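Local atomic coordinates of FAD-binding oxidoreductase (Gulosibacter chungangensis, PDB entry 7PBG), a protein that oxidises 4-ethylphenol, and probably other 4-alkylphenols, by dehydrogenation with the help of a covalently bound FAD cofactor. Residues 181-186 with 191-196; 185-190 with 507-512; 203-208 with 228-233. One frame throughout, in Å; residues are numbered along the deposited sequence.

Overall arrangement
All three contacts are largely buried and touch the second subunit, and all reach the sheet that contains strand 179-186. Interaction 1 is the hairpin made by that strand with 191-193, a backbone ladder carrying a salt bridge. Interaction 2 starts from the same strand, sharing Val185 and Leu186, but has no hydrogen bond across it: one methyl group meets the end of helix 492-508. Interaction 3 packs two aromatic rings of loop 203-208 against strand 226-237, with a water between, and its strand also binds the FAD adenine. Interactions 1 and 3 adjoin through Glu183 and Thr229, whose side chains are hydrogen-bonded.

Interaction 1. Residues 181-186 with 191-196; sequences GMEVVL and VLRTGM
Glu183 and Arg193 face each other as an antiparallel non-hydrogen-bonded pair in the hairpin of strands 179-186 and 191-193. With CG anti to the backbone N (chi1 -177°), the Glu183 chain leaves CB toward the helix 64-77 side of the sheet. Glu183 CG packs on Val191 CG1 at 3.5 Å, with CD following alongside. Glu183 OE2 receives two bonds from one guanidinium, Arg193 NE at 3.0 Å and Arg193 NH2 at 2.9 Å; it lies in the guanidinium plane, and the carboxylate plane is tilted 30° from it. The other oxygen, OE1, is hydrogen-bonded to Thr229 and Thr64. On the backbone, Val184 N meets Leu192 O and Leu192 N meets Val184 O, each at 2.8 Å. Beyond them Thr194 N bonds Met182 O, while Met182 N donates to the hydroxyl Thr194 OG1 at 2.9 Å, so a side chain takes the last place in the ladder; Glu217 also binds that hydroxyl. Were Glu183 an alanine, Arg193 would probably lose its charged mate, Thr229 and Thr64 a partner, and a gap would open beside Val191. Both carboxylate oxygens being engaged, the group is fixed in rotation and ties the hairpin to strand 226-237 and helix 64-77.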
loop_
_atom_site.group_PDB
_atom_site.type_symbol
_atom_site.label_atom_id
_atom_site.label_comp_id
_atom_site.label_asym_id
_atom_site.label_seq_id
_atom_site.Cartn_x
_atom_site.Cartn_y
_atom_site.Cartn_z
ATOM N N GLY A 181 -4.215 8.865 -5.077
ATOM C CA GLY A 181 -4.795 10.211 -5.065
ATOM C C GLY A 181 -6.298 10.118 -5.173
ATOM O O GLY A 181 -6.814 9.766 -6.272
ATOM N N MET A 182 -7.005 10.495 -4.120
ATOM C CA MET A 182 -8.470 10.405 -4.068
ATOM C C MET A 182 -8.993 11.762 -3.621
ATOM O O MET A 182 -8.358 12.399 -2.740
ATOM C CB MET A 182 -8.907 9.362 -3.034
ATOM C CG MET A 182 -8.584 7.973 -3.459
ATOM S SD MET A 182 -8.797 6.817 -2.099
ATOM C CE MET A 182 -10.586 6.713 -2.034
ATOM N N GLU A 183 -10.101 12.183 -4.213
ATOM C CA GLU A 183 -10.931 13.251 -3.634
ATOM C C GLU A 183 -12.082 12.560 -2.916
ATOM O O GLU A 183 -12.733 11.669 -3.525
ATOM C CB GLU A 183 -11.420 14.209 -4.724
ATOM C CG GLU A 183 -12.227 15.377 -4.168
ATOM C CD GLU A 183 -12.626 16.373 -5.251
ATOM O OE1 GLU A 183 -13.592 16.100 -5.951
ATOM O OE2 GLU A 183 -11.929 17.384 -5.433
ATOM N N VAL A 184 -12.338 12.978 -1.683
ATOM C CA VAL A 184 -13.305 12.311 -0.803
ATOM C C VAL A 184 -14.155 13.390 -0.157
ATOM O O VAL A 184 -13.617 14.274 0.467
ATOM C CB VAL A 184 -12.611 11.378 0.230
ATOM C CG1 VAL A 184 -13.611 10.654 1.083
ATOM C CG2 VAL A 184 -11.711 10.359 -0.444
ATOM N N VAL A 185 -15.464 13.227 -0.225
ATOM C CA VAL A 185 -16.389 14.042 0.613
ATOM C C VAL A 185 -16.550 13.261 1.901
ATOM O O VAL A 185 -17.041 12.132 1.890
ATOM C CB VAL A 185 -17.714 14.308 -0.106
ATOM C CG1 VAL A 185 -18.664 15.034 0.833
ATOM C CG2 VAL A 185 -17.483 15.054 -1.391
ATOM N N LEU A 186 -16.131 13.870 2.989
ATOM C CA LEU A 186 -16.213 13.266 4.322
ATOM C C LEU A 186 -17.657 13.398 4.821
ATOM O O LEU A 186 -18.466 14.054 4.187
ATOM C CB LEU A 186 -15.218 13.921 5.280
ATOM C CG LEU A 186 -13.752 13.754 4.888
ATOM C CD1 LEU A 186 -12.853 14.650 5.759
ATOM C CD2 LEU A 186 -13.332 12.310 4.998
ATOM N N VAL A 191 -14.496 18.454 1.833
ATOM C CA VAL A 191 -13.748 17.751 0.758
ATOM C C VAL A 191 -12.317 17.557 1.255
ATOM O O VAL A 191 -11.648 18.559 1.662
ATOM C CB VAL A 191 -13.769 18.464 -0.597
ATOM C CG1 VAL A 191 -12.961 17.690 -1.617
ATOM C CG2 VAL A 191 -15.178 18.647 -1.133
ATOM N N LEU A 192 -11.844 16.320 1.125
ATOM C CA LEU A 192 -10.461 15.918 1.458
ATOM C C LEU A 192 -9.799 15.461 0.160
ATOM O O LEU A 192 -10.414 14.688 -0.597
ATOM C CB LEU A 192 -10.526 14.766 2.450
ATOM C CG LEU A 192 -9.239 13.945 2.600
ATOM C CD1 LEU A 192 -8.239 14.766 3.391
ATOM C CD2 LEU A 192 -9.504 12.621 3.338
ATOM N N ARG A 193 -8.576 15.893 -0.085
ATOM C CA ARG A 193 -7.718 15.342 -1.150
ATOM C C ARG A 193 -6.555 14.634 -0.465
ATOM O O ARG A 193 -5.792 15.290 0.316
ATOM C CB ARG A 193 -7.323 16.446 -2.116
ATOM C CG ARG A 193 -8.477 16.945 -2.976
ATOM C CD ARG A 193 -8.041 17.946 -3.967
ATOM N NE ARG A 193 -9.084 18.166 -4.969
ATOM C CZ ARG A 193 -8.920 18.801 -6.120
ATOM N NH1 ARG A 193 -7.745 19.329 -6.452
ATOM N NH2 ARG A 193 -9.940 18.857 -6.966
ATOM N N THR A 194 -6.408 13.339 -0.754
ATOM C CA THR A 194 -5.445 12.473 -0.034
ATOM C C THR A 194 -4.051 12.770 -0.584
ATOM O O THR A 194 -3.915 13.259 -1.746
ATOM C CB THR A 194 -5.779 10.993 -0.134
ATOM O OG1 THR A 194 -5.718 10.633 -1.518
ATOM C CG2 THR A 194 -7.128 10.711 0.474
ATOM N N GLY A 195 -3.072 12.537 0.229
ATOM C CA GLY A 195 -1.663 12.533 -0.207
ATOM C C GLY A 195 -1.233 13.894 -0.700
ATOM O O GLY A 195 -1.520 14.932 -0.051
ATOM N N MET A 196 -0.557 13.934 -1.851
ATOM C CA MET A 196 -0.025 15.190 -2.413
ATOM C C MET A 196 -1.148 16.089 -2.981
ATOM O O MET A 196 -0.880 17.260 -3.226
ATOM C CB MET A 196 1.038 14.854 -3.459
ATOM C CG MET A 196 2.182 14.099 -2.874
ATOM S SD MET A 196 2.997 15.017 -1.507
ATOM C CE MET A 196 3.199 16.610 -2.239
#

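Interaction 2. Residues 185-190 with 507-512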
loop_
_atom_site.group_PDB
_atom_site.type_symbol
_atom_site.label_atom_id
_atom_site.label_comp_id
_atom_site.label_asym_id
_atom_site.label_seq_id
_atom_site.Cartn_x
_atom_site.Cartn_y
_atom_site.Cartn_z
ATOM N N VAL A 185 -15.464 13.227 -0.225
ATOM C CA VAL A 185 -16.389 14.042 0.613
ATOM C C VAL A 185 -16.550 13.261 1.901
ATOM O O VAL A 185 -17.041 12.132 1.890
ATOM C CB VAL A 185 -17.714 14.308 -0.106
ATOM C CG1 VAL A 185 -18.664 15.034 0.833
ATOM C CG2 VAL A 185 -17.483 15.054 -1.391
ATOM N N LEU A 186 -16.131 13.870 2.989
ATOM C CA LEU A 186 -16.213 13.266 4.322
ATOM C C LEU A 186 -17.657 13.398 4.821
ATOM O O LEU A 186 -18.466 14.054 4.187
ATOM C CB LEU A 186 -15.218 13.921 5.280
ATOM C CG LEU A 186 -13.752 13.754 4.888
ATOM C CD1 LEU A 186 -12.853 14.650 5.759
ATOM C CD2 LEU A 186 -13.332 12.310 4.998
ATOM N N ALA A 187 -17.940 12.762 5.934
ATOM C CA ALA A 187 -19.309 12.549 6.470
ATOM C C ALA A 187 -19.929 13.852 6.973
ATOM O O ALA A 187 -21.153 13.849 7.083
ATOM C CB ALA A 187 -19.286 11.495 7.556
ATOM N N ASP A 188 -19.162 14.941 7.109
ATOM C CA ASP A 188 -19.661 16.304 7.430
ATOM C C ASP A 188 -19.779 17.169 6.178
ATOM O O ASP A 188 -20.091 18.359 6.303
ATOM C CB ASP A 188 -18.767 16.978 8.472
ATOM C CG ASP A 188 -17.377 17.357 7.984
ATOM O OD1 ASP A 188 -16.891 16.756 6.986
ATOM O OD2 ASP A 188 -16.787 18.242 8.628
ATOM N N GLY A 189 -19.465 16.638 4.989
ATOM C CA GLY A 189 -19.547 17.414 3.735
ATOM C C GLY A 189 -18.228 18.067 3.339
ATOM O O GLY A 189 -18.194 18.704 2.290
ATOM N N GLU A 190 -17.180 18.000 4.161
ATOM C CA GLU A 190 -15.864 18.619 3.822
ATOM C C GLU A 190 -15.170 17.776 2.739
ATOM O O GLU A 190 -15.162 16.508 2.812
ATOM C CB GLU A 190 -14.937 18.701 5.045
ATOM C CG GLU A 190 -15.316 19.792 6.033
ATOM C CD GLU A 190 -15.623 21.147 5.407
ATOM O OE1 GLU A 190 -14.694 21.792 4.858
ATOM O OE2 GLU A 190 -16.794 21.541 5.433
ATOM N N ALA A 507 -15.230 9.175 14.880
ATOM C CA ALA A 507 -14.344 10.342 14.693
ATOM C C ALA A 507 -14.719 11.041 13.390
ATOM O O ALA A 507 -14.888 12.261 13.394
ATOM C CB ALA A 507 -12.896 9.923 14.688
ATOM N N LEU A 508 -14.887 10.263 12.328
ATOM C CA LEU A 508 -15.031 10.823 10.983
ATOM C C LEU A 508 -16.498 10.994 10.619
ATOM O O LEU A 508 -16.760 11.716 9.624
ATOM C CB LEU A 508 -14.327 9.884 10.007
ATOM C CG LEU A 508 -12.807 9.809 10.122
ATOM C CD1 LEU A 508 -12.264 8.916 9.025
ATOM C CD2 LEU A 508 -12.172 11.178 10.038
ATOM N N ASP A 509 -17.399 10.335 11.326
ATOM C CA ASP A 509 -18.844 10.369 10.991
ATOM C C ASP A 509 -19.626 10.419 12.299
ATOM O O ASP A 509 -20.280 9.455 12.686
ATOM C CB ASP A 509 -19.206 9.185 10.086
ATOM C CG ASP A 509 -20.659 9.183 9.590
ATOM O OD1 ASP A 509 -21.398 10.193 9.815
ATOM O OD2 ASP A 509 -21.059 8.133 9.066
ATOM N N PRO A 510 -19.576 11.557 13.024
ATOM C CA PRO A 510 -20.165 11.623 14.359
ATOM C C PRO A 510 -21.670 11.372 14.356
ATOM O O PRO A 510 -22.147 10.909 15.344
ATOM C CB PRO A 510 -19.877 13.048 14.878
ATOM C CG PRO A 510 -19.260 13.800 13.723
ATOM C CD PRO A 510 -18.831 12.778 12.680
ATOM N N ASN A 511 -22.382 11.752 13.277
ATOM C CA ASN A 511 -23.839 11.527 13.204
ATOM C C ASN A 511 -24.144 10.126 12.635
ATOM O O ASN A 511 -25.331 9.764 12.561
ATOM C CB ASN A 511 -24.508 12.624 12.392
ATOM C CG ASN A 511 -24.419 13.956 13.107
ATOM O OD1 ASN A 511 -24.557 14.020 14.334
ATOM N ND2 ASN A 511 -24.204 15.005 12.340
ATOM N N GLY A 512 -23.132 9.361 12.212
ATOM C CA GLY A 512 -23.307 7.962 11.775
ATOM C C GLY A 512 -24.232 7.854 10.557
ATOM O O GLY A 512 -25.068 6.959 10.520
#
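Asp509 turns its carboxylate against the methyl of Ala187 because CG stands anti to the backbone N (chi1 -176°), while the backbone of Ala187 lies in the first half of a tight turn that presents CB to the same spot. The contact is essentially this one methyl. Ala187 CB lies 3.3 Å from Leu508 O, the carbonyl of the last helical residue, and 3.4 Å from Asp509 OD1; Asp509 CB is equally near, at 3.4 Å from Ala187 CB. No hydrogen bond crosses between the segments, and the Ala187 amide, buried here, has no partner in the model.

Each side is shaped by its own turn. Residues 186-189 form a type I turn closed by Gly189 N to Leu186 O at 2.9 Å, and Leu186 N also reaches Glu190 O at 2.8 Å. Asp188 braces the same loop with an Asx turn: Glu190 N gives a nearly straight bond of 3.1 Å to Asp188 OD1, arriving from well above the carboxylate plane. On the other segment, Asp509 is the first residue to leave the helix and starts a second type I turn, with Gly512 N bonded to Asp509 O at 2.9 Å. Its carboxylate is anchored by the backbone N of Ile513 and of Leu514 and by a salt bridge to Lys505, which should keep it in place beside the alanine.

The contact thus sets the hairpin loop between strands 179-186 and 191-193 against the C-terminal end of helix 492-508. Asn75, on helix 64-77, binds Ala187 O and the Asn511 side chain and so joins both turns to a third element, while Asn493 of the second subunit binds the side chain of Glu190.

Interaction 3. Residues 203-208 with 228-233. With FAD (flavin-adenine dinucleotide), chain C.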
loop_
_atom_site.group_PDB
_atom_site.type_symbol
_atom_site.label_atom_id
_atom_site.label_comp_id
_atom_site.label_asym_id
_atom_site.label_seq_id
_atom_site.Cartn_x
_atom_site.Cartn_y
_atom_site.Cartn_z
ATOM N N GLU A 203 1.889 18.399 -8.668
ATOM C CA GLU A 203 1.598 17.530 -9.812
ATOM C C GLU A 203 1.712 16.055 -9.394
ATOM O O GLU A 203 1.665 15.180 -10.294
ATOM C CB GLU A 203 2.543 17.915 -10.958
ATOM C CG GLU A 203 2.254 19.287 -11.576
ATOM C CD GLU A 203 3.205 19.740 -12.686
ATOM O OE1 GLU A 203 4.407 19.490 -12.557
ATOM O OE2 GLU A 203 2.744 20.414 -13.672
ATOM N N ALA A 204 1.972 15.750 -8.121
ATOM C CA ALA A 204 2.277 14.371 -7.668
ATOM C C ALA A 204 1.076 13.692 -6.980
ATOM O O ALA A 204 1.243 12.575 -6.469
ATOM C CB ALA A 204 3.465 14.450 -6.732
ATOM N N TRP A 205 -0.118 14.290 -7.038
ATOM C CA TRP A 205 -1.334 13.709 -6.414
ATOM C C TRP A 205 -1.493 12.235 -6.842
ATOM O O TRP A 205 -1.734 11.379 -5.990
ATOM C CB TRP A 205 -2.551 14.500 -6.809
ATOM C CG TRP A 205 -3.800 14.192 -6.041
ATOM C CD1 TRP A 205 -3.918 13.492 -4.876
ATOM C CD2 TRP A 205 -5.108 14.671 -6.357
ATOM N NE1 TRP A 205 -5.209 13.519 -4.436
ATOM C CE2 TRP A 205 -5.973 14.183 -5.352
ATOM C CE3 TRP A 205 -5.640 15.493 -7.371
ATOM C CZ2 TRP A 205 -7.333 14.498 -5.342
ATOM C CZ3 TRP A 205 -6.975 15.819 -7.344
ATOM C CH2 TRP A 205 -7.816 15.262 -6.379
ATOM N N HIS A 206 -1.305 11.920 -8.125
ATOM C CA HIS A 206 -1.514 10.536 -8.629
ATOM C C HIS A 206 -0.193 9.806 -8.848
ATOM O O HIS A 206 -0.227 8.736 -9.440
ATOM C CB HIS A 206 -2.403 10.587 -9.915
ATOM C CG HIS A 206 -3.605 11.454 -9.704
ATOM N ND1 HIS A 206 -4.541 11.162 -8.720
ATOM C CD2 HIS A 206 -4.020 12.598 -10.303
ATOM C CE1 HIS A 206 -5.474 12.107 -8.723
ATOM N NE2 HIS A 206 -5.219 12.981 -9.704
ATOM N N LEU A 207 0.934 10.366 -8.382
ATOM C CA LEU A 207 2.257 9.763 -8.563
ATOM C C LEU A 207 2.765 9.144 -7.269
ATOM O O LEU A 207 3.334 8.084 -7.326
ATOM C CB LEU A 207 3.272 10.812 -9.021
ATOM C CG LEU A 207 2.847 11.655 -10.202
ATOM C CD1 LEU A 207 3.915 12.684 -10.515
ATOM C CD2 LEU A 207 2.588 10.766 -11.400
ATOM N N TYR A 208 2.574 9.811 -6.149
ATOM C CA TYR A 208 3.238 9.413 -4.889
ATOM C C TYR A 208 2.166 9.315 -3.807
ATOM O O TYR A 208 1.589 10.315 -3.444
ATOM C CB TYR A 208 4.314 10.422 -4.517
ATOM C CG TYR A 208 4.968 10.101 -3.208
ATOM C CD1 TYR A 208 5.753 8.984 -3.071
ATOM C CD2 TYR A 208 4.718 10.873 -2.087
ATOM C CE1 TYR A 208 6.340 8.662 -1.853
ATOM C CE2 TYR A 208 5.310 10.568 -0.867
ATOM C CZ TYR A 208 6.131 9.469 -0.751
ATOM O OH TYR A 208 6.689 9.128 0.471
ATOM N N CYS A 228 -15.953 8.940 -2.358
ATOM C CA CYS A 228 -14.905 9.266 -3.323
ATOM C C CYS A 228 -15.532 9.858 -4.618
ATOM O O CYS A 228 -16.533 9.318 -5.120
ATOM C CB CYS A 228 -14.141 8.030 -3.686
ATOM S SG CYS A 228 -12.726 8.411 -4.744
ATOM N N THR A 229 -15.013 10.999 -5.052
ATOM C CA THR A 229 -15.515 11.704 -6.262
ATOM C C THR A 229 -14.458 11.690 -7.363
ATOM O O THR A 229 -14.762 12.095 -8.500
ATOM C CB THR A 229 -15.952 13.106 -5.853
ATOM O OG1 THR A 229 -14.818 13.771 -5.287
ATOM C CG2 THR A 229 -17.088 13.049 -4.856
ATOM N N ARG A 230 -13.254 11.262 -7.068
ATOM C CA ARG A 230 -12.146 11.276 -8.073
ATOM C C ARG A 230 -11.068 10.347 -7.575
ATOM O O ARG A 230 -10.787 10.339 -6.329
ATOM C CB ARG A 230 -11.630 12.710 -8.273
ATOM C CG ARG A 230 -10.675 12.809 -9.461
ATOM C CD ARG A 230 -9.823 14.056 -9.480
ATOM N NE ARG A 230 -10.664 15.227 -9.598
ATOM C CZ ARG A 230 -10.336 16.359 -10.172
ATOM N NH1 ARG A 230 -9.137 16.520 -10.712
ATOM N NH2 ARG A 230 -11.246 17.313 -10.229
ATOM N N MET A 231 -10.420 9.595 -8.474
ATOM C CA MET A 231 -9.376 8.647 -8.072
ATOM C C MET A 231 -8.342 8.525 -9.187
ATOM O O MET A 231 -8.752 8.434 -10.374
ATOM C CB MET A 231 -9.944 7.262 -7.790
ATOM C CG MET A 231 -8.907 6.283 -7.255
ATOM S SD MET A 231 -9.598 4.641 -7.069
ATOM C CE MET A 231 -10.233 4.848 -5.409
ATOM N N GLY A 232 -7.062 8.608 -8.816
ATOM C CA GLY A 232 -6.005 8.277 -9.782
ATOM C C GLY A 232 -5.786 6.778 -9.809
ATOM O O GLY A 232 -5.827 6.122 -8.725
ATOM N N MET A 233 -5.551 6.232 -10.997
ATOM C CA MET A 233 -5.261 4.784 -11.152
ATOM C C MET A 233 -4.008 4.676 -11.992
ATOM O O MET A 233 -4.068 5.107 -13.152
ATOM C CB MET A 233 -6.405 4.000 -11.790
ATOM C CG MET A 233 -6.113 2.513 -12.014
ATOM S SD MET A 233 -5.595 1.700 -10.453
ATOM C CE MET A 233 -7.050 1.960 -9.438
HETATM P PA FAD C . -19.511 -0.416 -6.722
HETATM O O1A FAD C . -20.703 -1.293 -6.517
HETATM O O2A FAD C . -19.714 0.946 -7.338
HETATM O O5B FAD C . -18.818 -0.212 -5.329
HETATM C C5B FAD C . -18.609 -1.290 -4.428
HETATM C C4B FAD C . -18.596 -0.723 -3.030
HETATM O O4B FAD C . -17.468 0.184 -2.854
HETATM C C3B FAD C . -19.816 0.125 -2.634
HETATM O O3B FAD C . -20.904 -0.695 -2.216
HETATM C C2B FAD C . -19.233 1.063 -1.566
HETATM O O2B FAD C . -19.176 0.382 -0.327
HETATM C C1B FAD C . -17.846 1.346 -2.135
HETATM N N9A FAD C . -17.781 2.473 -3.028
HETATM C C8A FAD C . -17.786 2.418 -4.386
HETATM N N7A FAD C . -17.692 3.598 -4.926
HETATM C C5A FAD C . -17.687 4.479 -3.871
HETATM C C6A FAD C . -17.554 5.870 -3.810
HETATM N N6A FAD C . -17.500 6.648 -4.899
HETATM N N1A FAD C . -17.567 6.435 -2.582
HETATM C C2A FAD C . -17.626 5.628 -1.491
HETATM N N3A FAD C . -17.717 4.306 -1.432
HETATM C C4A FAD C . -17.744 3.788 -2.677
HETATM N N1 FAD C . -14.527 -8.681 -8.344
HETATM C C2 FAD C . -13.224 -8.502 -8.466
HETATM O O2 FAD C . -12.624 -7.631 -7.784
HETATM N N3 FAD C . -12.502 -9.177 -9.382
HETATM C C4 FAD C . -13.043 -10.148 -10.175
HETATM O O4 FAD C . -12.344 -10.688 -11.053
HETATM C C4X FAD C . -14.395 -10.405 -10.050
HETATM N N5 FAD C . -14.907 -11.347 -10.797
HETATM C C5X FAD C . -16.256 -11.572 -10.660
HETATM C C6 FAD C . -16.835 -12.559 -11.469
HETATM C C7 FAD C . -18.192 -12.817 -11.443
HETATM C C7M FAD C . -18.771 -13.882 -12.351
HETATM C C8 FAD C . -19.006 -12.050 -10.582
HETATM C C8M FAD C . -20.483 -12.293 -10.518
HETATM C C9 FAD C . -18.442 -11.099 -9.756
HETATM C C9A FAD C . -17.063 -10.819 -9.779
HETATM N N10 FAD C . -16.472 -9.826 -9.003
HETATM C C10 FAD C . -15.112 -9.578 -9.124
HETATM C "C1'" FAD C . -17.270 -8.939 -8.117
HETATM C "C2'" FAD C . -17.771 -7.666 -8.818
HETATM O "O2'" FAD C . -18.284 -7.968 -10.160
HETATM C "C3'" FAD C . -16.708 -6.567 -9.024
HETATM O "O3'" FAD C . -15.923 -6.426 -7.865
HETATM C "C4'" FAD C . -17.250 -5.186 -9.416
HETATM O "O4'" FAD C . -16.234 -4.434 -10.098
HETATM C "C5'" FAD C . -17.732 -4.428 -8.208
HETATM O "O5'" FAD C . -18.816 -3.545 -8.530
HETATM P P FAD C . -18.559 -2.024 -8.939
HETATM O O1P FAD C . -19.769 -1.528 -9.673
HETATM O O2P FAD C . -17.240 -1.992 -9.644
HETATM O O3P FAD C . -18.417 -1.260 -7.541
HETATM O O HOH W 1 -6.620 15.093 -10.853
#
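This is a mixed aromatic and polar contact, with no direct hydrogen bond, between Trp205 and His206 of the loop leading out of strand 191-193 and strand 226-237. Trp205 and Arg230 cross at about a right angle, the arginine laying CD 3.9 Å from Trp205 CH2, with ring and guanidinium planes 34° apart; its chain bends at chi3 (-63°) to bring the guanidinium round. His206 sits beside the indole, its CE1 over one face near the rim, and brings ND1 to 3.4 Å from Gly232 CA. A CB at that glycine would probably run into the imidazole. ND1 is hydrogen-bonded to Cys180 O, and on the far edge a water lying in the planes of both groups joins His206 NE2 at 2.8 Å to Arg230 NH1 at 2.9 Å. The strand pairs with 179-186 in a sheet consistent with the PCMH-type FAD-binding fold, and near its start Cys228 serves the cofactor: Cys228 N bonds FAD N1A at 3.0 Å, and adenine N6A donates to Cys228 O at 2.8 Å, so the backbone reads the edge of the base. Ser85, Gly86 and Ser157 also hydrogen-bond FAD. Met231, pointing away from the loop, packs on helix 158-163.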